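Local coordinates for protein DspB (Aggregatibacter actinomycetemcomitans, PDB 1YHT) that hydrolyses terminal N-acetylhexosamine residues as a beta-N-acetylhexosaminidase of glycoside hydrolase family 20 and releases bacterial cells from biofilms, at residues Ser117-Thr122 and Val145-Asp150; Phe178-Asp183 and Leu211-Trp216; Asn271-Tyr276 and Leu304-Gly309; Lys300-Gly305 and Ile354-Gly359. All blocks are in the same frame, centred on the assembly; numbering follows the deposited sequence.

Contact 1 (Ser117-Thr122 and Val145-Asp150); sequences SPNHMT and VDDEID
P118 and E148 lie side by side and point the same way. The pyrrolidine CB and CG each stay 4.0 Å from OE1 of E148. P118 also meets I149, whose CG2 comes to 3.8 Å from CB of P118. I149 CG1 is anti to the backbone N (chi1 -158°), which leaves the CG2 branch between N and the carbonyl carbon, facing the proline. M121 crosses I149 at about a right angle, and its SD rests 3.8 Å from I149 CB. The backbone ties the same residues together: I149 N donates to P118 O over 3.2 Å, in the carbonyl plane and on a lone pair. The two segments are loops of a TIM-barrel domain. The first leads from strand 110-117 through a cis peptide at P118 into helix 122-132, and the second precedes helix 154-171. The side-chain amide of N119 stands steeply against the carboxylates of D147 and E148, its plane 83° and 77° from theirs. E148 OE2 accepts from G186 N. A water bridges the loops, accepting from M121 N at 2.9 Å and donating to D147 O at 2.8 Å; it is also hydrogen-bonded to T122 OG1.

Contact 2 (Phe178-Asp183 and Leu211-Trp216); sequences FHIGGD and LKTRMW
Two neighbouring parallel strands of the TIM barrel, 177-181 and 212-216, meet here, joined through helix 192-208 as a beta-alpha-beta unit. F178 N donates to K212 O, R214 N to F178 O and I180 N to R214 O, all within 2.9 Å. W216 N continues the ladder to G181 O at 2.8 Å. H179 and R214 put their side chains on one face of the sheet. There CD2 of H179 packs 3.4 Å from R214 CB, and R214 O lies over the imidazole face toward its rim. The edge of H179 points at the face of W216, with the ring centroids 4.4 Å apart and the planes at 54°. CE1 makes this approach, 3.5 Å from W216 NE1. On the side toward helix 192-208, I180 CD1 touches T213 CG2 and M215 SD, each at 3.8 Å. D183 follows the strand and lies alongside W216, its CB 3.5 Å from CD1. The D183 carboxylate lies near D116 and beside a bound acetic acid, probably from the crystallisation liquor. W216 NE1 is hydrogen-bonded to E114 OE2, and R214 NE forms a salt bridge with E233. G181 N donates to H179 ND1 in the ring plane at 3.0 Å, while NE2 bonds to T235, so bonds at both nitrogens hold the imidazole in one orientation against W216.

Contact 3 (Asn271-Tyr276 and Leu304-Gly309); sequences NYNSYY and LGVWDG
The ring of Y276 meets V306 across the contact, its CE2 4.1 Å from V306 CG1. Y275 CD2 lies over the centre of one face of this ring, and the amide N of N273, ND2, is at its edge in plane. The indole of W307 carries D308 CB over the centre of one face. W307 CB lies 3.9 Å from N271 ND2, and the N271 amide plane is turned 63° from the indole. Two asparagine amides carry the contact. N271 ND2 donates to L304 O at 2.9 Å and to V306 O at 2.8 Å, both acceptors lying in the amide plane. N273 ND2 donates to G309 O at 2.7 Å and, more distantly, to V306 O at 3.3 Å. The two amides reach V306 O from opposite faces of its carbonyl plane, and W302 NE1 is a further donor to this oxygen. The oxygens work within their own segment. N271 OD1 accepts from N273 N in an Asx turn, and N273 OD1 makes a weak capping bond to Y275 N at the start of helix 274-277. Strand 269-271 of the barrel is thus joined to the loop after helix 287-301. Both amide NH2 groups give two bonds each to backbone oxygens, which fixes the flat groups and satisfies buried polar atoms.

Contact 4 (Lys300-Gly305 and Ile354-Gly359); sequences KNWDLG and IHKTNG
K356 leaves helix 339-358 toward the indole of W302, and the two side chains slide past each other in opposite directions. Its CB packs against the six-membered ring, 3.7 Å from CZ3 and 3.8 Å from CE3. CG stands beside the backbone N (chi1 -70°). Chi2 (-71°) then turns CD, and further bends at chi3 and chi4 set CE and NZ. At the tip NZ makes a weak bond to W302 O, whose place is less certain. NZ also donates to I299 O and to a water that itself donates to K300 O. The lysine thus reaches the C-terminal end of helix 287-301, linking two helices on the outside of the TIM barrel. T357, one residue on, places OG1 at the indole edge in plane, 3.4 Å from CH2; the hydroxyl is hydrogen-bonded to V353 O. CG2 of T357 meets L304 CD1 at 3.9 Å. A second water joins the backbones, accepting from L304 N at 3.0 Å and donating to K356 O at 2.6 Å.

Overall arrangement
Contacts 1, 2 and 3 come in series along the chain; contact 4 starts on the stretch where contact 3 ends. All belong to one TIM barrel. Contact 2 lies nearest the centre of the chain, on two of the barrel strands. Contact 1 gathers loops beyond strand 110-117; its centre is about 16 Å from that of contact 2, and H120 touches D183 there. Contacts 2 and 3 have centres about 19 Å apart, and W216 packs on Y272 between them. The centres of contacts 3 and 4 are about 10 Å apart. They share L304 and G305, and Y276 packs on W302. Contacts 1 and 4, centres about 34 Å apart, lie on opposite sides of the chain's centre. The series therefore runs from loops beside the probable active-site pocket, through the barrel wall, to the outer helices.

Contact 1 (Ser117-Thr122 and Val145-Asp150)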
loop_
_atom_site.group_PDB
_atom_site.type_symbol
_atom_site.label_atom_id
_atom_site.label_comp_id
_atom_site.label_asym_id
_atom_site.label_seq_id
_atom_site.Cartn_x
_atom_site.Cartn_y
_atom_site.Cartn_z
ATOM N N SER A 117 7.312 3.075 4.630
ATOM C CA SER A 117 8.333 3.339 5.646
ATOM C C SER A 117 7.616 3.353 6.987
ATOM O O SER A 117 6.379 3.478 7.039
ATOM C CB SER A 117 9.090 4.631 5.389
ATOM O OG SER A 117 8.446 5.780 5.915
ATOM N N PRO A 118 8.380 3.203 8.097
ATOM C CA PRO A 118 9.826 3.030 8.192
ATOM C C PRO A 118 10.360 1.644 7.897
ATOM O O PRO A 118 11.579 1.501 7.754
ATOM C CB PRO A 118 10.120 3.346 9.683
ATOM C CG PRO A 118 8.914 3.066 10.379
ATOM C CD PRO A 118 7.752 3.271 9.417
ATOM N N ASN A 119 9.488 0.637 7.861
ATOM C CA ASN A 119 9.882 -0.734 7.494
ATOM C C ASN A 119 9.544 -0.948 5.993
ATOM O O ASN A 119 9.281 0.030 5.281
ATOM C CB ASN A 119 9.212 -1.726 8.479
ATOM C CG ASN A 119 10.064 -2.995 8.762
ATOM O OD1 ASN A 119 10.563 -3.232 9.912
ATOM N ND2 ASN A 119 10.216 -3.832 7.741
ATOM N N HIS A 120 9.543 -2.198 5.521
ATOM C CA HIS A 120 9.085 -2.520 4.165
ATOM C C HIS A 120 9.774 -1.621 3.113
ATOM O O HIS A 120 9.154 -1.124 2.161
ATOM C CB HIS A 120 7.555 -2.451 4.112
ATOM C CG HIS A 120 6.876 -3.614 4.776
ATOM N ND1 HIS A 120 6.890 -4.883 4.236
ATOM C CD2 HIS A 120 6.175 -3.708 5.938
ATOM C CE1 HIS A 120 6.236 -5.710 5.043
ATOM N NE2 HIS A 120 5.770 -5.019 6.073
ATOM N N MET A 121 11.090 -1.433 3.277
ATOM C CA MET A 121 11.836 -0.532 2.380
ATOM C C MET A 121 13.220 -0.992 2.038
ATOM O O MET A 121 14.063 -0.180 1.659
ATOM C CB MET A 121 11.822 0.918 2.916
ATOM C CG MET A 121 12.426 1.152 4.267
ATOM S SD MET A 121 12.406 2.865 4.839
ATOM C CE MET A 121 12.970 3.726 3.376
ATOM N N THR A 122 13.470 -2.299 2.116
ATOM C CA THR A 122 14.804 -2.827 1.835
ATOM C C THR A 122 15.281 -2.543 0.413
ATOM O O THR A 122 16.444 -2.288 0.215
ATOM C CB THR A 122 14.930 -4.310 2.163
ATOM O OG1 THR A 122 14.495 -4.511 3.507
ATOM C CG2 THR A 122 16.376 -4.770 2.059
ATOM N N VAL A 145 17.371 -1.080 14.924
ATOM C CA VAL A 145 16.844 -2.112 14.038
ATOM C C VAL A 145 17.398 -1.858 12.640
ATOM O O VAL A 145 17.296 -0.735 12.103
ATOM C CB VAL A 145 15.281 -2.148 14.036
ATOM C CG1 VAL A 145 14.756 -2.688 15.375
ATOM C CG2 VAL A 145 14.685 -0.783 13.802
ATOM N N ASP A 146 17.924 -2.907 12.028
ATOM C CA ASP A 146 18.586 -2.784 10.735
ATOM C C ASP A 146 17.648 -2.834 9.514
ATOM O O ASP A 146 18.095 -2.760 8.382
ATOM C CB ASP A 146 19.643 -3.872 10.609
ATOM C CG ASP A 146 20.760 -3.482 9.643
ATOM O OD1 ASP A 146 21.311 -2.338 9.762
ATOM O OD2 ASP A 146 21.051 -4.325 8.749
ATOM N N ASP A 147 16.351 -2.964 9.737
ATOM C CA ASP A 147 15.401 -3.000 8.625
ATOM C C ASP A 147 14.506 -1.753 8.568
ATOM O O ASP A 147 13.438 -1.757 7.918
ATOM C CB ASP A 147 14.569 -4.290 8.681
ATOM C CG ASP A 147 13.774 -4.441 9.976
ATOM O OD1 ASP A 147 14.043 -3.728 10.970
ATOM O OD2 ASP A 147 12.883 -5.311 9.996
ATOM N N GLU A 148 14.921 -0.684 9.254
ATOM C CA GLU A 148 14.122 0.533 9.252
ATOM C C GLU A 148 14.954 1.805 9.142
ATOM O O GLU A 148 16.066 1.902 9.674
ATOM C CB GLU A 148 13.235 0.587 10.481
ATOM C CG GLU A 148 12.281 -0.586 10.633
ATOM C CD GLU A 148 11.336 -0.405 11.805
ATOM O OE1 GLU A 148 11.342 0.673 12.415
ATOM O OE2 GLU A 148 10.549 -1.317 12.099
ATOM N N ILE A 149 14.368 2.788 8.468
ATOM C CA ILE A 149 14.899 4.131 8.446
ATOM C C ILE A 149 14.840 4.686 9.866
ATOM O O ILE A 149 13.939 4.302 10.664
ATOM C CB ILE A 149 14.079 5.033 7.451
ATOM C CG1 ILE A 149 14.900 6.251 6.991
ATOM C CG2 ILE A 149 12.809 5.500 8.083
ATOM C CD1 ILE A 149 15.764 5.995 5.828
ATOM N N ASP A 150 15.773 5.586 10.196
ATOM C CA ASP A 150 15.741 6.235 11.511
ATOM C C ASP A 150 14.762 7.380 11.555
ATOM O O ASP A 150 15.079 8.495 11.121
ATOM C CB ASP A 150 17.119 6.768 11.883
ATOM C CG ASP A 150 17.201 7.228 13.320
ATOM O OD1 ASP A 150 16.152 7.412 14.017
ATOM O OD2 ASP A 150 18.346 7.470 13.714
HETATM O O HOH W 1 13.014 -2.319 5.257
#

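Contact 2 (Phe178-Asp183 and Leu211-Trp216)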
loop_
_atom_site.group_PDB
_atom_site.type_symbol
_atom_site.label_atom_id
_atom_site.label_comp_id
_atom_site.label_asym_id
_atom_site.label_seq_id
_atom_site.Cartn_x
_atom_site.Cartn_y
_atom_site.Cartn_z
ATOM N N PHE A 178 -1.318 10.489 -1.149
ATOM C CA PHE A 178 -0.039 9.771 -1.153
ATOM C C PHE A 178 -0.027 8.901 0.086
ATOM O O PHE A 178 -0.283 9.381 1.189
ATOM C CB PHE A 178 1.089 10.824 -1.147
ATOM C CG PHE A 178 2.476 10.279 -1.283
ATOM C CD1 PHE A 178 3.247 10.576 -2.411
ATOM C CD2 PHE A 178 3.043 9.577 -0.279
ATOM C CE1 PHE A 178 4.563 10.127 -2.533
ATOM C CE2 PHE A 178 4.376 9.109 -0.376
ATOM C CZ PHE A 178 5.127 9.382 -1.527
ATOM N N HIS A 179 0.315 7.617 -0.100
ATOM C CA HIS A 179 0.278 6.665 0.981
ATOM C C HIS A 179 1.689 6.539 1.563
ATOM O O HIS A 179 2.627 6.155 0.860
ATOM C CB HIS A 179 -0.303 5.346 0.489
ATOM C CG HIS A 179 -0.809 4.443 1.579
ATOM N ND1 HIS A 179 0.008 3.973 2.596
ATOM C CD2 HIS A 179 -2.038 3.935 1.816
ATOM C CE1 HIS A 179 -0.706 3.198 3.395
ATOM N NE2 HIS A 179 -1.938 3.124 2.924
ATOM N N ILE A 180 1.810 6.881 2.850
ATOM C CA ILE A 180 3.075 6.853 3.560
ATOM C C ILE A 180 3.415 5.532 4.282
ATOM O O ILE A 180 4.446 5.425 5.009
ATOM C CB ILE A 180 3.218 8.069 4.556
ATOM C CG1 ILE A 180 2.236 7.953 5.721
ATOM C CG2 ILE A 180 3.101 9.398 3.765
ATOM C CD1 ILE A 180 2.434 8.917 6.825
ATOM N N GLY A 181 2.629 4.509 4.021
ATOM C CA GLY A 181 2.863 3.215 4.586
ATOM C C GLY A 181 2.538 3.187 6.056
ATOM O O GLY A 181 1.386 3.516 6.444
ATOM N N GLY A 182 3.547 2.798 6.862
ATOM C CA GLY A 182 3.395 2.740 8.310
ATOM C C GLY A 182 2.885 1.399 8.860
ATOM O O GLY A 182 2.298 1.353 9.951
ATOM N N ASP A 183 3.121 0.324 8.110
ATOM C CA ASP A 183 2.791 -1.022 8.566
ATOM C C ASP A 183 3.980 -1.796 9.078
ATOM O O ASP A 183 5.106 -1.655 8.579
ATOM C CB ASP A 183 2.100 -1.843 7.471
ATOM C CG ASP A 183 2.988 -2.035 6.225
ATOM O OD1 ASP A 183 3.733 -1.097 5.875
ATOM O OD2 ASP A 183 2.934 -3.124 5.598
ATOM N N LEU A 211 -1.323 17.511 -1.403
ATOM C CA LEU A 211 -1.725 16.129 -1.282
ATOM C C LEU A 211 -2.205 15.746 0.135
ATOM O O LEU A 211 -1.603 16.116 1.140
ATOM C CB LEU A 211 -0.586 15.187 -1.693
ATOM C CG LEU A 211 -0.156 15.290 -3.149
ATOM C CD1 LEU A 211 1.194 14.671 -3.367
ATOM C CD2 LEU A 211 -1.211 14.623 -4.050
ATOM N N LYS A 212 -3.250 14.935 0.163
ATOM C CA LYS A 212 -3.690 14.247 1.356
ATOM C C LYS A 212 -2.854 12.996 1.593
ATOM O O LYS A 212 -2.224 12.456 0.682
ATOM C CB LYS A 212 -5.163 13.890 1.246
ATOM C CG LYS A 212 -6.048 15.109 1.219
ATOM C CD LYS A 212 -7.364 14.705 0.600
ATOM C CE LYS A 212 -8.371 15.761 0.616
ATOM N NZ LYS A 212 -9.556 15.312 -0.167
ATOM N N THR A 213 -2.833 12.573 2.846
ATOM C CA THR A 213 -2.040 11.448 3.311
ATOM C C THR A 213 -2.936 10.234 3.592
ATOM O O THR A 213 -3.991 10.339 4.224
ATOM C CB THR A 213 -1.286 11.870 4.634
ATOM O OG1 THR A 213 -0.526 13.066 4.408
ATOM C CG2 THR A 213 -0.409 10.763 5.175
ATOM N N ARG A 214 -2.494 9.087 3.103
ATOM C CA ARG A 214 -3.025 7.794 3.495
ATOM C C ARG A 214 -1.955 7.043 4.296
ATOM O O ARG A 214 -0.733 7.186 4.078
ATOM C CB ARG A 214 -3.519 6.992 2.277
ATOM C CG ARG A 214 -4.748 7.584 1.637
ATOM C CD ARG A 214 -6.060 6.844 1.983
ATOM N NE ARG A 214 -7.220 7.622 1.547
ATOM C CZ ARG A 214 -7.867 7.497 0.383
ATOM N NH1 ARG A 214 -7.553 6.539 -0.490
ATOM N NH2 ARG A 214 -8.857 8.349 0.087
ATOM N N MET A 215 -2.429 6.251 5.253
ATOM C CA MET A 215 -1.556 5.511 6.145
ATOM C C MET A 215 -2.194 4.242 6.696
ATOM O O MET A 215 -3.370 4.248 7.002
ATOM C CB MET A 215 -1.181 6.439 7.317
ATOM C CG MET A 215 -0.075 5.917 8.114
ATOM S SD MET A 215 0.336 7.090 9.469
ATOM C CE MET A 215 -0.993 6.695 10.553
ATOM N N TRP A 216 -1.396 3.165 6.847
ATOM C CA TRP A 216 -1.835 1.914 7.449
ATOM C C TRP A 216 -2.162 2.167 8.946
ATOM O O TRP A 216 -1.616 3.100 9.549
ATOM C CB TRP A 216 -0.762 0.806 7.289
ATOM C CG TRP A 216 -0.461 0.381 5.875
ATOM C CD1 TRP A 216 0.719 0.512 5.211
ATOM C CD2 TRP A 216 -1.366 -0.248 4.957
ATOM N NE1 TRP A 216 0.611 -0.009 3.936
ATOM C CE2 TRP A 216 -0.655 -0.477 3.756
ATOM C CE3 TRP A 216 -2.684 -0.714 5.064
ATOM C CZ2 TRP A 216 -1.226 -1.109 2.650
ATOM C CZ3 TRP A 216 -3.247 -1.338 4.002
ATOM C CH2 TRP A 216 -2.517 -1.529 2.776
HETATM O O HOH W 2 0.599 3.219 11.201
#

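Contact 3 (Asn271-Tyr276 and Leu304-Gly309)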
loop_
_atom_site.group_PDB
_atom_site.type_symbol
_atom_site.label_atom_id
_atom_site.label_comp_id
_atom_site.label_asym_id
_atom_site.label_seq_id
_atom_site.Cartn_x
_atom_site.Cartn_y
_atom_site.Cartn_z
ATOM N N ASN A 271 -11.777 0.624 4.769
ATOM C CA ASN A 271 -11.745 -0.700 5.291
ATOM C C ASN A 271 -10.970 -1.604 4.331
ATOM O O ASN A 271 -11.389 -1.857 3.218
ATOM C CB ASN A 271 -13.194 -1.195 5.477
ATOM C CG ASN A 271 -13.283 -2.562 6.160
ATOM O OD1 ASN A 271 -12.266 -3.184 6.462
ATOM N ND2 ASN A 271 -14.522 -3.022 6.432
ATOM N N TYR A 272 -9.839 -2.091 4.787
ATOM C CA TYR A 272 -8.994 -2.973 4.000
ATOM C C TYR A 272 -9.026 -4.409 4.558
ATOM O O TYR A 272 -8.193 -5.228 4.175
ATOM C CB TYR A 272 -7.580 -2.444 3.993
ATOM C CG TYR A 272 -7.236 -1.433 2.891
ATOM C CD1 TYR A 272 -7.951 -0.254 2.741
ATOM C CD2 TYR A 272 -6.158 -1.648 2.027
ATOM C CE1 TYR A 272 -7.603 0.695 1.764
ATOM C CE2 TYR A 272 -5.796 -0.685 1.074
ATOM C CZ TYR A 272 -6.531 0.485 0.936
ATOM O OH TYR A 272 -6.189 1.492 -0.003
ATOM N N ASN A 273 -9.974 -4.669 5.484
ATOM C CA ASN A 273 -10.122 -5.981 6.210
ATOM C C ASN A 273 -9.403 -7.120 5.537
ATOM O O ASN A 273 -9.876 -7.619 4.524
ATOM C CB ASN A 273 -11.612 -6.332 6.344
ATOM C CG ASN A 273 -11.869 -7.626 7.136
ATOM O OD1 ASN A 273 -11.022 -8.509 7.212
ATOM N ND2 ASN A 273 -13.051 -7.726 7.713
ATOM N N SER A 274 -8.283 -7.564 6.117
ATOM C CA SER A 274 -7.440 -8.590 5.498
ATOM C C SER A 274 -8.150 -9.944 5.362
ATOM O O SER A 274 -7.890 -10.681 4.439
ATOM C CB SER A 274 -6.123 -8.766 6.256
ATOM O OG SER A 274 -6.377 -9.144 7.596
ATOM N N TYR A 275 -9.092 -10.258 6.238
ATOM C CA TYR A 275 -9.777 -11.540 6.064
ATOM C C TYR A 275 -10.523 -11.674 4.738
ATOM O O TYR A 275 -10.389 -12.704 4.072
ATOM C CB TYR A 275 -10.724 -11.818 7.209
ATOM C CG TYR A 275 -11.302 -13.217 7.140
ATOM C CD1 TYR A 275 -10.559 -14.332 7.551
ATOM C CD2 TYR A 275 -12.559 -13.422 6.628
ATOM C CE1 TYR A 275 -11.087 -15.618 7.466
ATOM C CE2 TYR A 275 -13.108 -14.699 6.565
ATOM C CZ TYR A 275 -12.379 -15.775 7.003
ATOM O OH TYR A 275 -12.956 -17.012 6.886
ATOM N N TYR A 276 -11.327 -10.673 4.376
ATOM C CA TYR A 276 -12.125 -10.712 3.132
ATOM C C TYR A 276 -11.478 -10.034 1.915
ATOM O O TYR A 276 -11.826 -10.325 0.763
ATOM C CB TYR A 276 -13.473 -10.029 3.358
ATOM C CG TYR A 276 -14.414 -10.859 4.175
ATOM C CD1 TYR A 276 -14.972 -12.022 3.630
ATOM C CD2 TYR A 276 -14.724 -10.517 5.501
ATOM C CE1 TYR A 276 -15.827 -12.800 4.361
ATOM C CE2 TYR A 276 -15.626 -11.299 6.242
ATOM C CZ TYR A 276 -16.155 -12.435 5.666
ATOM O OH TYR A 276 -17.015 -13.245 6.369
ATOM N N LEU A 304 -19.498 -3.627 4.137
ATOM C CA LEU A 304 -18.517 -2.569 4.419
ATOM C C LEU A 304 -18.254 -2.379 5.935
ATOM O O LEU A 304 -17.175 -1.919 6.327
ATOM C CB LEU A 304 -18.957 -1.261 3.767
ATOM C CG LEU A 304 -17.986 -0.100 3.908
ATOM C CD1 LEU A 304 -16.597 -0.467 3.240
ATOM C CD2 LEU A 304 -18.579 1.170 3.349
ATOM N N GLY A 305 -19.220 -2.741 6.772
ATOM C CA GLY A 305 -19.113 -2.551 8.212
ATOM C C GLY A 305 -18.385 -3.642 8.964
ATOM O O GLY A 305 -18.109 -3.523 10.176
ATOM N N VAL A 306 -18.089 -4.714 8.260
ATOM C CA VAL A 306 -17.360 -5.799 8.788
ATOM C C VAL A 306 -15.907 -5.451 8.578
ATOM O O VAL A 306 -15.421 -5.511 7.444
ATOM C CB VAL A 306 -17.733 -7.098 8.122
ATOM C CG1 VAL A 306 -16.874 -8.278 8.656
ATOM C CG2 VAL A 306 -19.231 -7.417 8.351
ATOM N N TRP A 307 -15.225 -5.096 9.683
ATOM C CA TRP A 307 -13.824 -4.597 9.628
ATOM C C TRP A 307 -12.851 -5.483 10.372
ATOM O O TRP A 307 -11.675 -5.486 10.044
ATOM C CB TRP A 307 -13.714 -3.192 10.199
ATOM C CG TRP A 307 -14.074 -3.138 11.639
ATOM C CD1 TRP A 307 -15.327 -3.028 12.163
ATOM C CD2 TRP A 307 -13.178 -3.213 12.755
ATOM N NE1 TRP A 307 -15.265 -3.029 13.533
ATOM C CE2 TRP A 307 -13.959 -3.137 13.925
ATOM C CE3 TRP A 307 -11.798 -3.346 12.878
ATOM C CZ2 TRP A 307 -13.401 -3.195 15.206
ATOM C CZ3 TRP A 307 -11.241 -3.399 14.153
ATOM C CH2 TRP A 307 -12.045 -3.324 15.299
ATOM N N ASP A 308 -13.317 -6.214 11.392
ATOM C CA ASP A 308 -12.425 -6.971 12.275
ATOM C C ASP A 308 -12.333 -8.439 11.819
ATOM O O ASP A 308 -12.961 -9.359 12.408
ATOM C CB ASP A 308 -12.847 -6.821 13.746
ATOM C CG ASP A 308 -11.997 -7.637 14.713
ATOM O OD1 ASP A 308 -10.864 -8.036 14.402
ATOM O OD2 ASP A 308 -12.490 -7.908 15.821
ATOM N N GLY A 309 -11.528 -8.653 10.778
ATOM C CA GLY A 309 -11.388 -9.971 10.164
ATOM C C GLY A 309 -12.765 -10.531 9.843
ATOM O O GLY A 309 -13.625 -9.813 9.313
#

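Contact 4 (Lys300-Gly305 and Ile354-Gly359)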
loop_
_atom_site.group_PDB
_atom_site.type_symbol
_atom_site.label_atom_id
_atom_site.label_comp_id
_atom_site.label_asym_id
_atom_site.label_seq_id
_atom_site.Cartn_x
_atom_site.Cartn_y
_atom_site.Cartn_z
ATOM N N LYS A 300 -21.576 -13.009 -0.453
ATOM C CA LYS A 300 -22.501 -13.626 0.520
ATOM C C LYS A 300 -22.338 -13.078 1.942
ATOM O O LYS A 300 -23.330 -12.787 2.617
ATOM C CB LYS A 300 -22.237 -15.123 0.522
ATOM C CG LYS A 300 -23.138 -15.984 1.402
ATOM C CD LYS A 300 -24.228 -16.652 0.617
ATOM C CE LYS A 300 -24.607 -17.995 1.256
ATOM N NZ LYS A 300 -24.832 -17.874 2.701
ATOM N N ASN A 301 -21.080 -12.893 2.340
ATOM C CA ASN A 301 -20.686 -12.752 3.749
ATOM C C ASN A 301 -20.014 -11.429 4.133
ATOM O O ASN A 301 -19.948 -11.110 5.315
ATOM C CB ASN A 301 -19.750 -13.916 4.168
ATOM C CG ASN A 301 -20.367 -15.290 3.919
ATOM O OD1 ASN A 301 -19.818 -16.122 3.175
ATOM N ND2 ASN A 301 -21.495 -15.533 4.516
ATOM N N TRP A 302 -19.478 -10.669 3.177
ATOM C CA TRP A 302 -18.842 -9.410 3.541
ATOM C C TRP A 302 -19.757 -8.214 3.339
ATOM O O TRP A 302 -20.561 -8.176 2.395
ATOM C CB TRP A 302 -17.506 -9.202 2.811
ATOM C CG TRP A 302 -16.833 -7.942 3.277
ATOM C CD1 TRP A 302 -16.267 -7.707 4.493
ATOM C CD2 TRP A 302 -16.727 -6.726 2.542
ATOM N NE1 TRP A 302 -15.774 -6.414 4.550
ATOM C CE2 TRP A 302 -16.041 -5.795 3.360
ATOM C CE3 TRP A 302 -17.083 -6.346 1.245
ATOM C CZ2 TRP A 302 -15.741 -4.514 2.930
ATOM C CZ3 TRP A 302 -16.812 -5.053 0.840
ATOM C CH2 TRP A 302 -16.175 -4.145 1.699
ATOM N N ASP A 303 -19.669 -7.243 4.241
ATOM C CA ASP A 303 -20.209 -5.912 3.975
ATOM C C ASP A 303 -19.275 -4.867 4.546
ATOM O O ASP A 303 -18.364 -5.175 5.350
ATOM C CB ASP A 303 -21.653 -5.705 4.498
ATOM C CG ASP A 303 -21.760 -5.716 5.996
ATOM O OD1 ASP A 303 -21.439 -4.686 6.628
ATOM O OD2 ASP A 303 -22.243 -6.748 6.534
ATOM N N LEU A 304 -19.498 -3.627 4.137
ATOM C CA LEU A 304 -18.517 -2.569 4.419
ATOM C C LEU A 304 -18.254 -2.379 5.935
ATOM O O LEU A 304 -17.175 -1.919 6.327
ATOM C CB LEU A 304 -18.957 -1.261 3.767
ATOM C CG LEU A 304 -17.986 -0.100 3.908
ATOM C CD1 LEU A 304 -16.597 -0.467 3.240
ATOM C CD2 LEU A 304 -18.579 1.170 3.349
ATOM N N GLY A 305 -19.220 -2.741 6.772
ATOM C CA GLY A 305 -19.113 -2.551 8.212
ATOM C C GLY A 305 -18.385 -3.642 8.964
ATOM O O GLY A 305 -18.109 -3.523 10.176
ATOM N N ILE A 354 -15.895 -3.860 -4.890
ATOM C CA ILE A 354 -16.317 -2.531 -5.343
ATOM C C ILE A 354 -17.835 -2.402 -5.236
ATOM O O ILE A 354 -18.327 -1.417 -4.719
ATOM C CB ILE A 354 -15.829 -2.182 -6.795
ATOM C CG1 ILE A 354 -14.314 -1.986 -6.812
ATOM C CG2 ILE A 354 -16.508 -0.949 -7.317
ATOM C CD1 ILE A 354 -13.665 -1.935 -8.191
ATOM N N HIS A 355 -18.551 -3.376 -5.769
ATOM C CA HIS A 355 -20.000 -3.349 -5.723
ATOM C C HIS A 355 -20.527 -3.436 -4.288
ATOM O O HIS A 355 -21.437 -2.722 -3.953
ATOM C CB HIS A 355 -20.617 -4.465 -6.561
ATOM C CG HIS A 355 -20.448 -4.296 -8.040
ATOM N ND1 HIS A 355 -20.639 -3.092 -8.684
ATOM C CD2 HIS A 355 -20.152 -5.197 -9.013
ATOM C CE1 HIS A 355 -20.418 -3.243 -9.980
ATOM N NE2 HIS A 355 -20.114 -4.507 -10.210
ATOM N N LYS A 356 -19.978 -4.313 -3.463
ATOM C CA LYS A 356 -20.425 -4.426 -2.073
ATOM C C LYS A 356 -20.144 -3.175 -1.281
ATOM O O LYS A 356 -20.901 -2.852 -0.362
ATOM C CB LYS A 356 -19.791 -5.613 -1.364
ATOM C CG LYS A 356 -20.278 -6.981 -1.855
ATOM C CD LYS A 356 -21.753 -7.302 -1.440
ATOM C CE LYS A 356 -21.927 -7.291 0.053
ATOM N NZ LYS A 356 -22.549 -8.538 0.549
ATOM N N THR A 357 -19.076 -2.464 -1.645
ATOM C CA THR A 357 -18.716 -1.232 -0.951
ATOM C C THR A 357 -19.672 -0.094 -1.359
ATOM O O THR A 357 -20.212 0.623 -0.517
ATOM C CB THR A 357 -17.266 -0.813 -1.255
ATOM O OG1 THR A 357 -16.346 -1.854 -0.867
ATOM C CG2 THR A 357 -16.914 0.480 -0.554
ATOM N N ASN A 358 -19.838 0.081 -2.659
ATOM C CA ASN A 358 -20.750 1.100 -3.170
ATOM C C ASN A 358 -22.230 0.743 -2.999
ATOM O O ASN A 358 -23.065 1.619 -3.002
ATOM C CB ASN A 358 -20.465 1.362 -4.647
ATOM C CG ASN A 358 -19.218 2.184 -4.865
ATOM O OD1 ASN A 358 -18.697 2.803 -3.939
ATOM N ND2 ASN A 358 -18.750 2.230 -6.108
ATOM N N GLY A 359 -22.557 -0.538 -2.898
ATOM C CA GLY A 359 -23.949 -0.988 -2.690
ATOM C C GLY A 359 -24.612 -1.416 -3.990
ATOM O O GLY A 359 -24.752 -0.611 -4.929
HETATM O O HOH W 3 -23.391 -9.716 2.972
HETATM O O HOH W 4 -21.602 -2.959 2.104
#